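PDB 1ZSW: glyoxalase family protein from Bacillus cereus, which is of unknown function but binds a zinc ion, and probably acts as a metal-dependent enzyme of the glyoxalase (vicinal oxygen chelate) family. Local coordinates for residues M59-D64 and A330-I335; T103-L108 and G242-L247; V152-N157 and M181-L186. All blocks are in the same frame, centred on the assembly; numbering follows the deposited sequence. Where two conformers were deposited one is given.

Interaction 1 (M59-D64 and A330-I335)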
# COMPACT_ATOMS: atom_id res chain seq x y z
N MET A 59 11.92 -10.11 5.01
CA MET A 59 12.12 -11.09 3.97
C MET A 59 11.48 -12.34 4.54
O MET A 59 12.02 -12.94 5.48
CB MET A 59 13.61 -11.32 3.71
CG MET A 59 13.91 -12.42 2.74
SD MET A 59 15.63 -12.37 2.17
CE MET A 59 16.52 -12.55 3.72
N THR A 60 10.33 -12.71 3.99
CA THR A 60 9.58 -13.89 4.52
C THR A 60 8.95 -14.66 3.37
O THR A 60 9.42 -14.57 2.22
CB THR A 60 8.61 -13.44 5.66
OG1 THR A 60 8.04 -14.59 6.33
CG2 THR A 60 7.51 -12.55 5.12
N VAL A 61 7.93 -15.47 3.69
CA VAL A 61 7.18 -16.25 2.70
C VAL A 61 5.70 -15.95 2.85
O VAL A 61 5.25 -15.45 3.89
CB VAL A 61 7.45 -17.77 2.80
CG1 VAL A 61 8.94 -18.10 2.48
CG2 VAL A 61 7.00 -18.36 4.16
N ASN A 62 4.96 -16.19 1.77
CA ASN A 62 3.50 -16.06 1.75
C ASN A 62 2.96 -17.03 2.78
O ASN A 62 3.24 -18.23 2.69
CB ASN A 62 2.99 -16.38 0.35
CG ASN A 62 1.47 -16.25 0.19
OD1 ASN A 62 0.73 -16.17 1.16
ND2 ASN A 62 1.00 -16.23 -1.06
N GLN A 63 2.26 -16.51 3.78
CA GLN A 63 1.79 -17.34 4.89
C GLN A 63 0.80 -18.39 4.40
O GLN A 63 0.67 -19.45 5.01
CB GLN A 63 1.20 -16.50 6.04
CG GLN A 63 2.27 -15.66 6.76
CD GLN A 63 1.70 -14.67 7.78
OE1 GLN A 63 2.38 -13.72 8.19
NE2 GLN A 63 0.47 -14.90 8.21
N ASP A 64 0.13 -18.09 3.29
CA ASP A 64 -0.85 -19.00 2.67
C ASP A 64 -0.18 -19.96 1.66
O ASP A 64 -0.84 -20.86 1.13
CB ASP A 64 -1.98 -18.20 1.99
CG ASP A 64 -2.78 -17.33 2.97
OD1 ASP A 64 -2.73 -17.57 4.20
OD2 ASP A 64 -3.48 -16.40 2.49
N ALA A 330 15.16 -24.89 2.05
CA ALA A 330 15.68 -25.74 0.98
C ALA A 330 15.06 -25.43 -0.39
O ALA A 330 15.73 -25.56 -1.41
CB ALA A 330 15.48 -27.21 1.34
N ASN A 331 13.80 -24.99 -0.39
CA ASN A 331 13.08 -24.69 -1.64
C ASN A 331 13.25 -23.24 -2.14
O ASN A 331 12.73 -22.88 -3.19
CB ASN A 331 11.59 -25.02 -1.50
CG ASN A 331 10.89 -25.16 -2.84
OD1 ASN A 331 11.10 -26.14 -3.56
ND2 ASN A 331 10.04 -24.19 -3.18
N LEU A 332 14.00 -22.41 -1.41
CA LEU A 332 14.17 -21.01 -1.80
C LEU A 332 15.59 -20.68 -2.24
O LEU A 332 16.56 -21.08 -1.59
CB LEU A 332 13.78 -20.07 -0.65
CG LEU A 332 12.35 -20.16 -0.12
CD1 LEU A 332 12.29 -19.61 1.30
CD2 LEU A 332 11.36 -19.45 -1.03
N ALA A 333 15.70 -19.95 -3.35
CA ALA A 333 16.99 -19.43 -3.80
C ALA A 333 17.30 -18.16 -3.03
O ALA A 333 16.41 -17.34 -2.80
CB ALA A 333 16.95 -19.13 -5.28
N PRO A 334 18.57 -17.98 -2.63
CA PRO A 334 18.93 -16.76 -1.91
C PRO A 334 18.71 -15.52 -2.77
O PRO A 334 18.81 -15.59 -4.00
CB PRO A 334 20.42 -16.94 -1.60
CG PRO A 334 20.89 -18.01 -2.52
CD PRO A 334 19.73 -18.90 -2.79
N ILE A 335 18.38 -14.39 -2.15
CA ILE A 335 18.22 -13.16 -2.91
C ILE A 335 19.60 -12.54 -3.10
O ILE A 335 20.29 -12.24 -2.14
CB ILE A 335 17.20 -12.21 -2.27
CG1 ILE A 335 15.80 -12.75 -2.54
CG2 ILE A 335 17.36 -10.77 -2.82
CD1 ILE A 335 14.78 -12.30 -1.57
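Met59 meets Ile335, and two residues further along the strand Val61 meets Leu332. The Met59 side chain can be followed outward. Its CB still lies 5.5 Å from Ile335 CD1. With CG anti to the backbone N (chi1 174°) the chain runs on extended, and CG comes to 4.4 Å of the same methyl. SD makes the touch, 3.8 Å from Ile335 CD1. A bend at chi3 (60°) then carries CE off again, to 5.6 Å from Ile335 CD1, so the sulfur and not the terminal methyl bears the contact. The two side chains run past one another in opposite senses. At the second touch Val61 CG1 and Leu332 CD1 stand 3.9 Å apart, one branch of each residue meeting at an oblique angle. The loop after helix 325-330 thus covers strand 55-62, one of the two edge strands of the eight-stranded sheet, running roughly against that strand (156°). Leu317 also packs on Val61 and Leu315 on Leu332, while Tyr69 OH holds the loop through Ala333 O. Across the two segments no hydrogen bond forms and only 123 Å² is buried, which implies a small apolar cover without directional bonds of its own.

Interaction 2 (T103-L108 and G242-L247). With ZN (zinc ion), chain B.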
# COMPACT_ATOMS: atom_id res chain seq x y z
N THR A 103 -4.35 0.72 -9.68
CA THR A 103 -3.50 1.01 -10.84
C THR A 103 -2.28 1.92 -10.62
O THR A 103 -1.45 2.01 -11.50
CB THR A 103 -4.34 1.57 -12.05
OG1 THR A 103 -5.13 2.65 -11.58
CG2 THR A 103 -5.21 0.44 -12.66
N ARG A 104 -2.17 2.62 -9.48
CA ARG A 104 -1.00 3.51 -9.27
C ARG A 104 -0.73 3.69 -7.80
O ARG A 104 -1.69 3.86 -7.01
CB ARG A 104 -1.24 4.88 -9.93
CG ARG A 104 0.04 5.66 -10.18
CD ARG A 104 -0.20 7.09 -10.68
NE ARG A 104 -1.24 7.24 -11.71
CZ ARG A 104 -1.00 7.26 -13.03
NH1 ARG A 104 0.24 7.12 -13.50
NH2 ARG A 104 -2.01 7.42 -13.87
N ILE A 105 0.56 3.67 -7.44
CA ILE A 105 0.98 3.90 -6.07
C ILE A 105 1.63 5.27 -5.95
O ILE A 105 2.68 5.49 -6.54
CB ILE A 105 2.01 2.86 -5.62
CG1 ILE A 105 1.52 1.46 -5.92
CG2 ILE A 105 2.29 3.03 -4.10
CD1 ILE A 105 2.62 0.39 -5.64
N GLY A 106 1.02 6.15 -5.17
CA GLY A 106 1.59 7.46 -4.86
C GLY A 106 2.55 7.36 -3.67
O GLY A 106 2.22 6.73 -2.66
N LEU A 107 3.71 8.00 -3.77
CA LEU A 107 4.73 7.95 -2.69
C LEU A 107 5.12 9.40 -2.38
O LEU A 107 5.48 10.15 -3.30
CB LEU A 107 5.95 7.17 -3.15
CG LEU A 107 5.73 5.69 -3.49
CD1 LEU A 107 6.98 5.07 -4.09
CD2 LEU A 107 5.31 4.99 -2.21
N LEU A 108 5.02 9.79 -1.11
CA LEU A 108 5.31 11.19 -0.73
C LEU A 108 6.81 11.43 -0.62
O LEU A 108 7.54 10.59 -0.10
CB LEU A 108 4.64 11.51 0.62
CG LEU A 108 3.11 11.46 0.58
CD1 LEU A 108 2.49 11.44 1.97
CD2 LEU A 108 2.58 12.68 -0.21
N GLY A 242 3.89 -7.12 -11.82
CA GLY A 242 3.67 -5.67 -11.85
C GLY A 242 2.24 -5.31 -11.49
O GLY A 242 1.91 -4.12 -11.48
N SER A 243 1.42 -6.30 -11.13
CA SER A 243 0.06 -6.02 -10.72
C SER A 243 0.02 -5.72 -9.24
O SER A 243 0.88 -6.15 -8.47
CB SER A 243 -0.89 -7.19 -11.03
OG SER A 243 -0.52 -8.38 -10.33
N ILE A 244 -1.01 -4.95 -8.85
CA ILE A 244 -1.30 -4.66 -7.46
C ILE A 244 -2.44 -5.57 -7.00
O ILE A 244 -3.54 -5.55 -7.57
CB ILE A 244 -1.65 -3.17 -7.26
CG1 ILE A 244 -0.50 -2.26 -7.70
CG2 ILE A 244 -1.98 -2.93 -5.78
CD1 ILE A 244 -0.90 -0.79 -8.03
N HIS A 245 -2.18 -6.36 -5.95
CA HIS A 245 -3.07 -7.40 -5.52
C HIS A 245 -4.15 -6.86 -4.55
O HIS A 245 -5.31 -7.17 -4.70
CB HIS A 245 -2.27 -8.54 -4.90
CG HIS A 245 -3.12 -9.67 -4.42
ND1 HIS A 245 -3.51 -9.78 -3.11
CD2 HIS A 245 -3.68 -10.71 -5.08
CE1 HIS A 245 -4.27 -10.86 -2.97
NE2 HIS A 245 -4.39 -11.44 -4.15
N HIS A 246 -3.74 -6.00 -3.63
CA HIS A 246 -4.70 -5.38 -2.68
C HIS A 246 -4.12 -4.14 -2.03
O HIS A 246 -2.91 -3.95 -1.97
CB HIS A 246 -5.17 -6.39 -1.56
CG HIS A 246 -4.08 -6.86 -0.66
ND1 HIS A 246 -3.32 -7.99 -0.94
CD2 HIS A 246 -3.68 -6.43 0.56
CE1 HIS A 246 -2.45 -8.17 0.05
NE2 HIS A 246 -2.63 -7.23 0.96
N LEU A 247 -5.02 -3.32 -1.50
CA LEU A 247 -4.67 -2.15 -0.71
C LEU A 247 -5.21 -2.39 0.69
O LEU A 247 -6.38 -2.81 0.83
CB LEU A 247 -5.35 -0.89 -1.27
CG LEU A 247 -5.27 0.36 -0.39
CD1 LEU A 247 -3.86 0.89 -0.24
CD2 LEU A 247 -6.19 1.46 -0.96
ZN ZN B . -1.92 -7.35 2.91
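Thr103 OG1, buried near the start of strand 101-109, is hydrogen-bonded to both Glu185 OE2 and Thr187 OG1, beside the main chain on which Ile244 packs. Glu185 also forms a salt bridge to Arg104, and its backbone faces Thr103 and Arg104 together in a classic beta bulge. Onto this irregular stretch comes a single methyl: Ile244 CD1 lies 4.0 Å from Thr103 C, 3.9 Å from Arg104 N and 3.9 Å from Ile105 CG1. Main chain thus supplies much of the surface it meets. Ile244 CG1 lies beside its backbone N (chi1 -59°), an extended chi2 carries CD1 to the other strand, and the two isoleucines cross at a slant. The short strand axes, in different sheets, cross at 57° and pass 9.0 Å apart. Two residues beyond Ile244, His246 NE2 binds the zinc ion at 2.1 Å. The ring's other nitrogen, ND1, donates to His245 ND1 over 2.8 Å in a nearly straight bond (174°) close to both ring planes, which should fix the rotation of the metal-binding imidazole. With His33 and Glu294 completing the protein ligands, this is a two-histidine, one-carboxylate metal site on a beta-sheet, typical of the vicinal oxygen chelate superfamily.

Interaction 3 (V152-N157 and M181-L186)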
# COMPACT_ATOMS: atom_id res chain seq x y z
N VAL A 152 4.01 7.12 -8.57
CA VAL A 152 4.13 8.57 -8.74
C VAL A 152 4.67 9.19 -7.46
O VAL A 152 4.15 8.94 -6.36
CB VAL A 152 2.78 9.21 -9.21
CG1 VAL A 152 1.66 9.02 -8.18
CG2 VAL A 152 2.97 10.73 -9.47
N LEU A 153 5.74 9.98 -7.61
CA LEU A 153 6.23 10.74 -6.49
C LEU A 153 5.43 12.03 -6.31
O LEU A 153 5.11 12.71 -7.32
CB LEU A 153 7.72 11.06 -6.67
CG LEU A 153 8.67 9.92 -6.88
CD1 LEU A 153 10.07 10.48 -7.09
CD2 LEU A 153 8.68 8.97 -5.65
N LEU A 154 5.09 12.34 -5.08
CA LEU A 154 4.16 13.44 -4.79
C LEU A 154 4.74 14.34 -3.70
O LEU A 154 5.21 13.86 -2.66
CB LEU A 154 2.83 12.89 -4.29
CG LEU A 154 2.06 11.89 -5.16
CD1 LEU A 154 0.94 11.22 -4.28
CD2 LEU A 154 1.51 12.59 -6.43
N VAL A 155 4.70 15.64 -3.90
CA VAL A 155 5.28 16.53 -2.91
C VAL A 155 4.41 16.70 -1.71
O VAL A 155 3.25 17.08 -1.81
CB VAL A 155 5.70 17.90 -3.50
CG1 VAL A 155 6.12 18.83 -2.39
CG2 VAL A 155 6.82 17.68 -4.49
N SER A 156 5.02 16.44 -0.55
CA SER A 156 4.35 16.47 0.74
C SER A 156 4.49 17.78 1.49
O SER A 156 3.70 18.06 2.37
CB SER A 156 4.87 15.33 1.63
OG SER A 156 6.17 15.62 2.15
N ASN A 157 5.51 18.57 1.15
CA ASN A 157 5.88 19.75 1.94
C ASN A 157 6.36 19.33 3.34
O ASN A 157 6.27 20.10 4.30
CB ASN A 157 4.71 20.74 2.05
CG ASN A 157 4.23 21.21 0.69
OD1 ASN A 157 5.03 21.60 -0.16
ND2 ASN A 157 2.92 21.18 0.48
N MET A 181 3.31 6.24 1.80
CA MET A 181 2.27 6.27 0.77
C MET A 181 1.49 7.54 0.80
O MET A 181 1.11 8.02 1.87
CB MET A 181 1.29 5.10 0.96
CG MET A 181 2.03 3.78 0.77
SD MET A 181 1.02 2.36 1.38
CE MET A 181 -0.17 2.44 0.10
N GLY A 182 1.15 8.02 -0.40
CA GLY A 182 0.15 9.09 -0.56
C GLY A 182 -1.05 8.58 -1.36
O GLY A 182 -1.61 7.53 -1.02
N SER A 183 -1.46 9.28 -2.41
CA SER A 183 -2.61 8.87 -3.20
C SER A 183 -2.45 7.45 -3.72
O SER A 183 -1.38 7.13 -4.26
CB SER A 183 -2.72 9.76 -4.45
OG SER A 183 -2.52 11.11 -4.10
N VAL A 184 -3.50 6.65 -3.65
CA VAL A 184 -3.52 5.33 -4.34
C VAL A 184 -4.65 5.40 -5.35
O VAL A 184 -5.71 5.86 -5.01
CB VAL A 184 -3.74 4.16 -3.34
CG1 VAL A 184 -3.91 2.85 -4.09
CG2 VAL A 184 -2.49 4.02 -2.39
N GLU A 185 -4.37 4.97 -6.57
CA GLU A 185 -5.34 5.09 -7.69
C GLU A 185 -6.07 3.77 -7.90
O GLU A 185 -5.42 2.69 -8.04
CB GLU A 185 -4.56 5.42 -8.94
CG GLU A 185 -5.42 5.75 -10.14
CD GLU A 185 -4.54 5.99 -11.34
OE1 GLU A 185 -3.99 7.14 -11.45
OE2 GLU A 185 -4.33 5.04 -12.13
N LEU A 186 -7.40 3.87 -7.96
CA LEU A 186 -8.30 2.73 -8.26
C LEU A 186 -8.97 3.05 -9.61
O LEU A 186 -9.50 4.16 -9.75
CB LEU A 186 -9.38 2.59 -7.17
CG LEU A 186 -8.88 2.48 -5.73
CD1 LEU A 186 -10.00 2.25 -4.74
CD2 LEU A 186 -7.84 1.36 -5.59
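Leu154 CD1 carries this contact, resting on the backbone N and the hydroxyl of Ser183. The methyl lies 3.5 Å from Ser183 OG and 3.6 Å from Ser183 N, with Ser183 CB at 3.9 Å and Gly182 CA more loosely placed at 4.4 Å. The serine torsion explains the double touch: chi1 of -44° brings OG round beside its own backbone N, so one methyl meets both polar atoms. These are van der Waals contacts. OG is hydrogen-bonded to Glu226 OE1, whereas Ser183 N is buried with no partner in the model, and Leu154 CD1 covers it. The absence of a CB on Gly182 lets the methyl close in, for the site that CB would fill faces the leucine and lies only 3.2 Å from Leu154 CD1.

The next layer is strand 101-109, which pairs with both 150-155 (parallel) and 180-188 (antiparallel). Leu154 forms backbone hydrogen bonds with Leu107 and Val109, and Gly182 is tied likewise to Gly106. Leu154 therefore reaches over the intervening strand, and the glycine there offers only main chain beneath it: Gly106 CA is 3.9 Å from Leu154 CD1. At the end of the first strand, Ser156 OG bonds with Val109 O and Gln179 OE1.

Further out, the neighbouring residues face other parts of the fold. Leu153 and Val155 pack on helix 112-124, while Met181 and Val184 point away from Leu154 and touch His31 and Ile34 of the other large sheet. The 96 Å² buried here thus belongs to a second-neighbour contact within one curved sheet, whose side turned from Leu154 meets helix 112-124 and the zinc-bearing sheet. Such curled mixed sheets, built from paired beta-alpha-beta-beta-beta modules, are consistent with assignment to the vicinal oxygen chelate fold.

Interactions 2 and 3 adjoin, their centres 10 Å apart, and share the sheet containing strands 101-109, 150-155 and 180-188. Glu185 joins them: its OE2 is 2.6 Å from Thr103 OG1 and its OE1 2.8 Å from Arg104 NE. Val152 CG1 adds packing, 3.7 Å from Gly106 CA. Interaction 2 reaches from this sheet to the zinc-bearing one, and the side chain of Ile244 remains about 9 Å from that of the zinc ligand His33. Interaction 1 covers the margin of the zinc-bearing sheet, its centre 22 Å from that of interaction 2 and 30 Å from that of interaction 3. Along the chain the three are nested, 3 within 2 within 1.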